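Long-range contacts in beta-galactosidase (PDB 3OG2), which probably hydrolyses terminal non-reducing beta-D-galactose residues from beta-D-galactosides, as a family 35 glycoside hydrolase built round a TIM barrel: residues P53-L59 with E986-V991; F101-T105 with G170-L174. The contacts are given in a common frame with arbitrary orientation. Residue numbers count along the deposited sequence, not the author numbering.

Contact 1: P53-L59 with E986-V991; sequences PVPSLYL and ERVEVV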
ATOM      1  N   PRO A  53      -3.152  11.561   2.047  1.00  7.48           N
ATOM      2  CA  PRO A  53      -4.000  12.585   2.695  1.00  7.99           C
ATOM      3  C   PRO A  53      -4.542  13.573   1.686  1.00  9.08           C
ATOM      4  O   PRO A  53      -4.483  14.804   1.895  1.00 10.94           O
ATOM      5  CB  PRO A  53      -3.019  13.225   3.681  1.00 10.39           C
ATOM      6  CG  PRO A  53      -1.688  13.178   2.941  1.00  9.54           C
ATOM      7  CD  PRO A  53      -1.720  11.826   2.218  1.00  8.19           C
ATOM      8  N   VAL A  54      -5.110  13.036   0.615  1.00  8.30           N
ATOM      9  CA  VAL A  54      -5.718  13.879  -0.451  1.00  8.46           C
ATOM     10  C   VAL A  54      -7.050  13.233  -0.766  1.00  7.52           C
ATOM     11  O   VAL A  54      -7.117  12.271  -1.568  1.00  8.23           O
ATOM     12  CB  VAL A  54      -4.866  13.922  -1.702  1.00  8.31           C
ATOM     13  CG1 VAL A  54      -5.528  14.797  -2.794  1.00  9.29           C
ATOM     14  CG2 VAL A  54      -3.462  14.473  -1.406  1.00 10.78           C
ATOM     15  N   PRO A  55      -8.107  13.697  -0.119  1.00  8.03           N
ATOM     16  CA  PRO A  55      -9.396  13.026  -0.238  1.00  9.80           C
ATOM     17  C   PRO A  55      -9.872  12.833  -1.668  1.00  9.07           C
ATOM     18  O   PRO A  55     -10.469  11.770  -1.979  1.00 10.03           O
ATOM     19  CB  PRO A  55     -10.349  13.961   0.529  1.00 12.29           C
ATOM     20  CG  PRO A  55      -9.495  14.672   1.511  1.00 12.62           C
ATOM     21  CD  PRO A  55      -8.122  14.784   0.889  1.00 10.08           C
ATOM     22  N   SER A  56      -9.608  13.824  -2.519  1.00  8.79           N
ATOM     23  CA  SER A  56     -10.113  13.689  -3.908  1.00 10.24           C
ATOM     24  C   SER A  56      -9.312  12.728  -4.779  1.00  9.77           C
ATOM     25  O   SER A  56      -9.694  12.479  -5.940  1.00 13.12           O
ATOM     26  CB  SER A  56     -10.221  15.099  -4.539  1.00 14.15           C
ATOM     27  OG  SER A  56      -8.936  15.704  -4.491  1.00 14.06           O
ATOM     28  N   LEU A  57      -8.217  12.135  -4.251  1.00  8.76           N
ATOM     29  CA  LEU A  57      -7.505  11.100  -4.997  1.00  8.55           C
ATOM     30  C   LEU A  57      -7.918   9.688  -4.611  1.00  8.15           C
ATOM     31  O   LEU A  57      -7.506   8.751  -5.301  1.00  8.40           O
ATOM     32  CB  LEU A  57      -5.979  11.252  -4.770  1.00  8.98           C
ATOM     33  CG  LEU A  57      -5.383  12.361  -5.658  1.00  9.01           C
ATOM     34  CD1 LEU A  57      -3.914  12.533  -5.264  1.00 10.09           C
ATOM     35  CD2 LEU A  57      -5.519  12.033  -7.149  1.00 10.72           C
ATOM     36  N   TYR A  58      -8.734   9.496  -3.571  1.00  8.51           N
ATOM     37  CA  TYR A  58      -9.151   8.107  -3.331  1.00  7.92           C
ATOM     38  C   TYR A  58      -9.867   7.512  -4.512  1.00  7.28           C
ATOM     39  O   TYR A  58      -9.641   6.335  -4.842  1.00  8.08           O
ATOM     40  CB  TYR A  58     -10.057   8.050  -2.099  1.00  8.02           C
ATOM     41  CG  TYR A  58      -9.360   8.413  -0.802  1.00  8.20           C
ATOM     42  CD1 TYR A  58      -8.051   7.977  -0.555  1.00  8.73           C
ATOM     43  CD2 TYR A  58     -10.032   9.187   0.141  1.00  8.42           C
ATOM     44  CE1 TYR A  58      -7.411   8.329   0.645  1.00  8.40           C
ATOM     45  CE2 TYR A  58      -9.399   9.531   1.356  1.00  8.61           C
ATOM     46  CZ  TYR A  58      -8.106   9.096   1.579  1.00  9.60           C
ATOM     47  OH  TYR A  58      -7.458   9.412   2.783  1.00  8.65           O
ATOM     48  N   LEU A  59     -10.684   8.280  -5.221  1.00  7.88           N
ATOM     49  CA  LEU A  59     -11.399   7.731  -6.365  1.00  7.69           C
ATOM     50  C   LEU A  59     -10.432   7.346  -7.465  1.00  7.66           C
ATOM     51  O   LEU A  59     -10.676   6.383  -8.207  1.00  8.74           O
ATOM     52  CB  LEU A  59     -12.429   8.738  -6.905  1.00  9.63           C
ATOM     53  CG  LEU A  59     -13.359   8.202  -7.983  1.00  9.78           C
ATOM     54  CD1 LEU A  59     -14.199   6.981  -7.577  1.00 12.85           C
ATOM     55  CD2 LEU A  59     -14.264   9.339  -8.477  1.00 13.51           C
ATOM     56  N   GLU A 986     -11.494  12.301 -11.992  1.00 10.38           N
ATOM     57  CA  GLU A 986     -12.190  13.417 -11.365  1.00 11.02           C
ATOM     58  C   GLU A 986     -11.140  14.378 -10.835  1.00 13.76           C
ATOM     59  O   GLU A 986     -10.032  14.012 -10.420  1.00 13.63           O
ATOM     60  CB  GLU A 986     -13.086  12.942 -10.218  1.00 17.06           C
ATOM     61  CG  GLU A 986     -14.209  12.025 -10.620  1.00 27.93           C
ATOM     62  CD  GLU A 986     -15.225  12.505 -11.611  1.00 50.12           C
ATOM     63  OE1 GLU A 986     -15.685  13.659 -11.428  1.00 73.25           O
ATOM     64  OE2 GLU A 986     -15.617  11.804 -12.566  1.00 64.95           O
ATOM     65  N   ARG A 987     -11.454  15.664 -10.861  1.00 13.61           N
ATOM     66  CA  ARG A 987     -10.491  16.706 -10.538  1.00 16.50           C
ATOM     67  C   ARG A 987      -9.981  16.598  -9.108  1.00 12.92           C
ATOM     68  O   ARG A 987     -10.726  16.245  -8.189  1.00 14.69           O
ATOM     69  CB  ARG A 987     -11.148  18.087 -10.795  1.00 23.33           C
ATOM     70  CG  ARG A 987     -11.153  18.400 -12.302  1.00 40.29           C
ATOM     71  CD  ARG A 987     -11.278  19.842 -12.699  1.00 48.40           C
ATOM     72  NE  ARG A 987     -12.480  20.113 -13.445  1.00 62.14           N
ATOM     73  CZ  ARG A 987     -13.517  19.474 -13.923  1.00 65.45           C
ATOM     74  NH1 ARG A 987     -13.734  18.173 -13.808  1.00 55.81           N
ATOM     75  NH2 ARG A 987     -14.426  20.208 -14.585  1.00 76.14           N
ATOM     76  N   VAL A 988      -8.701  16.935  -8.956  1.00 12.48           N
ATOM     77  CA  VAL A 988      -8.034  16.919  -7.660  1.00 11.12           C
ATOM     78  C   VAL A 988      -8.141  18.293  -7.003  1.00 11.49           C
ATOM     79  O   VAL A 988      -7.739  19.286  -7.562  1.00 15.81           O
ATOM     80  CB  VAL A 988      -6.554  16.539  -7.775  1.00 12.49           C
ATOM     81  CG1 VAL A 988      -5.890  16.445  -6.387  1.00 15.41           C
ATOM     82  CG2 VAL A 988      -6.360  15.227  -8.524  1.00 14.82           C
ATOM     83  N   GLU A 989      -8.709  18.292  -5.815  1.00 11.59           N
ATOM     84  CA  GLU A 989      -8.853  19.534  -5.074  1.00 13.37           C
ATOM     85  C   GLU A 989      -7.666  19.726  -4.173  1.00 11.08           C
ATOM     86  O   GLU A 989      -7.201  18.772  -3.501  1.00 11.80           O
ATOM     87  CB  GLU A 989     -10.120  19.451  -4.210  1.00 15.69           C
ATOM     88  CG  GLU A 989     -11.357  19.343  -5.118  1.00 29.28           C
ATOM     89  CD  GLU A 989     -12.588  19.751  -4.358  1.00 43.76           C
ATOM     90  OE1 GLU A 989     -12.390  20.500  -3.367  1.00 61.32           O
ATOM     91  OE2 GLU A 989     -13.695  19.308  -4.763  1.00 59.37           O
ATOM     92  N   VAL A 990      -7.192  20.954  -4.094  1.00 12.09           N
ATOM     93  CA  VAL A 990      -6.058  21.253  -3.218  1.00 11.49           C
ATOM     94  C   VAL A 990      -6.476  21.127  -1.769  1.00 11.34           C
ATOM     95  O   VAL A 990      -7.511  21.646  -1.353  1.00 11.40           O
ATOM     96  CB  VAL A 990      -5.561  22.693  -3.517  1.00 13.42           C
ATOM     97  CG1 VAL A 990      -4.459  23.056  -2.553  1.00 16.62           C
ATOM     98  CG2 VAL A 990      -5.140  22.795  -4.992  1.00 16.30           C
ATOM     99  N   VAL A 991      -5.628  20.476  -1.005  1.00  9.74           N
ATOM    100  CA  VAL A 991      -5.870  20.348   0.433  1.00 11.02           C
ATOM    101  C   VAL A 991      -5.521  21.667   1.089  1.00 11.75           C
ATOM    102  O   VAL A 991      -4.408  22.169   0.882  1.00 13.92           O
ATOM    103  CB  VAL A 991      -5.009  19.181   0.950  1.00 10.99           C
ATOM    104  CG1 VAL A 991      -5.127  19.074   2.455  1.00 12.81           C
ATOM    105  CG2 VAL A 991      -5.440  17.869   0.311  1.00 11.97           C
TER
HETATM  106  O   HOH W   1      -8.374  16.644  -2.100  1.00 13.21           O
HETATM  107  O   HOH W   2      -9.391  11.766  -8.732  1.00 16.52           O
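P53 meets the far segment through its backbone: its carbonyl O lies 3.6 Å from V991 CG2, a methyl group that offers it no polar partner. V54 follows with two apolar approaches, CG1 to V988 CG1 at 4.0 Å and CG2 to V991 CG2 at 4.3 Å, and P55 adds CD to V991 CG2 at 4.1 Å, so V991 packs against three consecutive residues. S56 is the polar centre. Its CA-to-CB bond points at 986-991, and E989 N donates to S56 OG over 2.9 Å with an N-H...O angle of 157°. Water 1 ties S56 OG (2.6 Å) to E989 O (2.8 Å), so one hydroxyl engages the E989 amide directly and the E989 carbonyl through the water; water 2 donates to S56 O and to E986 O, 2.9 Å each. L57, whose N donates to V54 O (2.9 Å), sets CD2 3.6 Å from V988 CG2. L59 closes the row, its CD2 3.4 Å from the aliphatic E986 CG. The segment 986-991 has extended backbone angles but no regular strand, and it meets 53-59 through one direct hydrogen bond, two water bridges and apolar packing. The contact thus lays a loop from near the end of the chain against the approach to helix 58-66, the barrel helix that follows strand 38-47. Beneath, helix 98-107 receives P55 on P99, Y58 on A103 and L59 on K106 and A107; on the other segment's side, V991 touches F926 of strand 926-932, a strand that P53 also reaches through Y928.

Contact 2: F101-T105 with G170-L174; sequences FEAAT and GPVIL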
ATOM      1  N   PHE A 101     -15.035   6.214   2.086  1.00  7.81           N
ATOM      2  CA  PHE A 101     -16.281   5.468   1.868  1.00  8.02           C
ATOM      3  C   PHE A 101     -17.041   5.928   0.629  1.00  7.75           C
ATOM      4  O   PHE A 101     -17.558   5.114  -0.134  1.00  8.30           O
ATOM      5  CB  PHE A 101     -17.181   5.585   3.085  1.00  8.39           C
ATOM      6  CG  PHE A 101     -16.634   5.039   4.401  1.00  8.63           C
ATOM      7  CD1 PHE A 101     -15.798   3.927   4.448  1.00 11.09           C
ATOM      8  CD2 PHE A 101     -16.966   5.662   5.604  1.00  9.48           C
ATOM      9  CE1 PHE A 101     -15.293   3.430   5.635  1.00 11.18           C
ATOM     10  CE2 PHE A 101     -16.469   5.143   6.825  1.00 10.10           C
ATOM     11  CZ  PHE A 101     -15.644   4.026   6.824  1.00 10.39           C
ATOM     12  N   GLU A 102     -17.114   7.266   0.475  1.00  8.69           N
ATOM     13  CA  GLU A 102     -17.834   7.810  -0.682  1.00  9.78           C
ATOM     14  C   GLU A 102     -17.187   7.406  -1.987  1.00  8.85           C
ATOM     15  O   GLU A 102     -17.909   7.076  -2.964  1.00 10.25           O
ATOM     16  CB  GLU A 102     -17.944   9.340  -0.537  1.00 12.05           C
ATOM     17  CG  GLU A 102     -18.862   9.697   0.640  1.00 20.97           C
ATOM     18  CD  GLU A 102     -19.139  11.173   0.775  1.00 41.03           C
ATOM     19  OE1 GLU A 102     -18.633  11.925  -0.096  1.00 74.04           O
ATOM     20  OE2 GLU A 102     -19.850  11.587   1.732  1.00 44.51           O
ATOM     21  N   ALA A 103     -15.856   7.432  -2.012  1.00  8.79           N
ATOM     22  CA  ALA A 103     -15.182   7.035  -3.242  1.00  9.04           C
ATOM     23  C   ALA A 103     -15.413   5.547  -3.527  1.00  8.15           C
ATOM     24  O   ALA A 103     -15.526   5.149  -4.672  1.00  8.83           O
ATOM     25  CB  ALA A 103     -13.683   7.307  -3.161  1.00 10.91           C
ATOM     26  N   ALA A 104     -15.456   4.715  -2.489  1.00  8.01           N
ATOM     27  CA  ALA A 104     -15.715   3.284  -2.701  1.00  7.81           C
ATOM     28  C   ALA A 104     -17.082   3.100  -3.344  1.00  7.33           C
ATOM     29  O   ALA A 104     -17.250   2.379  -4.331  1.00  8.35           O
ATOM     30  CB  ALA A 104     -15.646   2.507  -1.374  1.00  8.63           C
ATOM     31  N   THR A 105     -18.070   3.795  -2.763  1.00  7.95           N
ATOM     32  CA  THR A 105     -19.439   3.705  -3.365  1.00  8.33           C
ATOM     33  C   THR A 105     -19.422   4.205  -4.806  1.00  8.02           C
ATOM     34  O   THR A 105     -20.032   3.560  -5.666  1.00  9.11           O
ATOM     35  CB  THR A 105     -20.422   4.518  -2.523  1.00  8.34           C
ATOM     36  OG1 THR A 105     -20.514   3.911  -1.234  1.00  9.89           O
ATOM     37  CG2 THR A 105     -21.807   4.589  -3.188  1.00 10.69           C
ATOM     38  N   GLY A 170     -23.955   1.304   2.630  1.00  9.93           N
ATOM     39  CA  GLY A 170     -22.552   1.704   2.457  1.00  9.47           C
ATOM     40  C   GLY A 170     -21.749   0.533   1.912  1.00  7.86           C
ATOM     41  O   GLY A 170     -22.250  -0.564   1.559  1.00  8.90           O
ATOM     42  N   PRO A 171     -20.454   0.795   1.764  1.00  7.52           N
ATOM     43  CA  PRO A 171     -19.571  -0.185   1.120  1.00  7.35           C
ATOM     44  C   PRO A 171     -18.984  -1.257   2.013  1.00  6.58           C
ATOM     45  O   PRO A 171     -18.385  -2.179   1.449  1.00  7.48           O
ATOM     46  CB  PRO A 171     -18.437   0.740   0.577  1.00  8.27           C
ATOM     47  CG  PRO A 171     -18.399   1.858   1.589  1.00  8.26           C
ATOM     48  CD  PRO A 171     -19.829   2.109   1.973  1.00  8.64           C
ATOM     49  N   VAL A 172     -19.065  -1.154   3.332  1.00  6.60           N
ATOM     50  CA  VAL A 172     -18.313  -2.105   4.194  1.00  7.19           C
ATOM     51  C   VAL A 172     -19.027  -3.451   4.306  1.00  6.94           C
ATOM     52  O   VAL A 172     -20.207  -3.513   4.702  1.00  7.70           O
ATOM     53  CB  VAL A 172     -18.069  -1.497   5.594  1.00  6.69           C
ATOM     54  CG1 VAL A 172     -17.416  -2.545   6.490  1.00  8.61           C
ATOM     55  CG2 VAL A 172     -17.182  -0.261   5.500  1.00  7.47           C
ATOM     56  N   ILE A 173     -18.317  -4.515   3.940  1.00  6.89           N
ATOM     57  CA  ILE A 173     -18.917  -5.858   3.973  1.00  6.32           C
ATOM     58  C   ILE A 173     -18.297  -6.794   4.997  1.00  7.01           C
ATOM     59  O   ILE A 173     -18.890  -7.821   5.310  1.00  8.12           O
ATOM     60  CB  ILE A 173     -18.804  -6.519   2.558  1.00  6.69           C
ATOM     61  CG1 ILE A 173     -17.363  -6.635   2.063  1.00  7.72           C
ATOM     62  CG2 ILE A 173     -19.720  -5.793   1.585  1.00  7.77           C
ATOM     63  CD1 ILE A 173     -17.207  -7.530   0.855  1.00  9.70           C
ATOM     64  N   LEU A 174     -17.114  -6.469   5.505  1.00  7.32           N
ATOM     65  CA  LEU A 174     -16.361  -7.364   6.400  1.00  6.63           C
ATOM     66  C   LEU A 174     -15.573  -6.480   7.368  1.00  6.16           C
ATOM     67  O   LEU A 174     -15.211  -5.363   7.039  1.00  6.91           O
ATOM     68  CB  LEU A 174     -15.380  -8.236   5.666  1.00  7.05           C
ATOM     69  CG  LEU A 174     -15.984  -9.294   4.740  1.00  7.94           C
ATOM     70  CD1 LEU A 174     -14.848  -9.874   3.873  1.00 10.10           C
ATOM     71  CD2 LEU A 174     -16.654 -10.399   5.567  1.00  8.60           C
TER
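P171 is the centre of this contact, with 72 Å² covered by the helical segment, followed by F101 with 43 Å² and T105 with 25 Å². The proline's CA-to-CB bond points at the helix, and its ring meets three residues there: P171 CG is 3.8 Å from F101 O and 4.2 Å from F101 CB, P171 CB is 3.8 Å from A104 CB, and P171 CD is 3.7 Å from T105 OG1. Positions 101, 104 and 105 share one side of a helix. The small A104 methyl lets the backbones come close, with the CA atoms of T105 and P171 5.9 Å apart. F101 extends the contact into the strand, its CE1 lying 4.1 Å from V172 CG2. F101 also packs on L111 of strand 110-116, which runs parallel to strand 172-177, and on I160 of helix 144-163. Helix 98-107 therefore lies against the barrel sheet where strand 172-177 begins, the helix-on-strand layering of a TIM barrel. The closest pairs are carbon to carbon or carbon to oxygen, so the fit rests on shape and apolar burial, while the helix keeps its own backbone bond, T105 N to F101 O (3.0 Å), and P171 pairs by backbone with L111.

Overall arrangement
Helix 98-107 connects the two sites: contact 2 uses its barrel-facing side, while its A103 meets contact 1, with L59 CD1 3.7 Å from A103 O and Y58 CB 3.9 Å from A103 CB. The centres are about 17 Å apart. Contact 2 is buried, covers 183 Å² and joins helix to strand within the barrel by apolar packing. Contact 1 is larger, 359 Å², yet only partly buried, and it joins the start of a barrel helix to a loop more than 900 residues later. Its chemistry follows from that outer position: valine and leucine packing is mixed with a direct hydrogen bond and bridging waters, which contact 2 lacks.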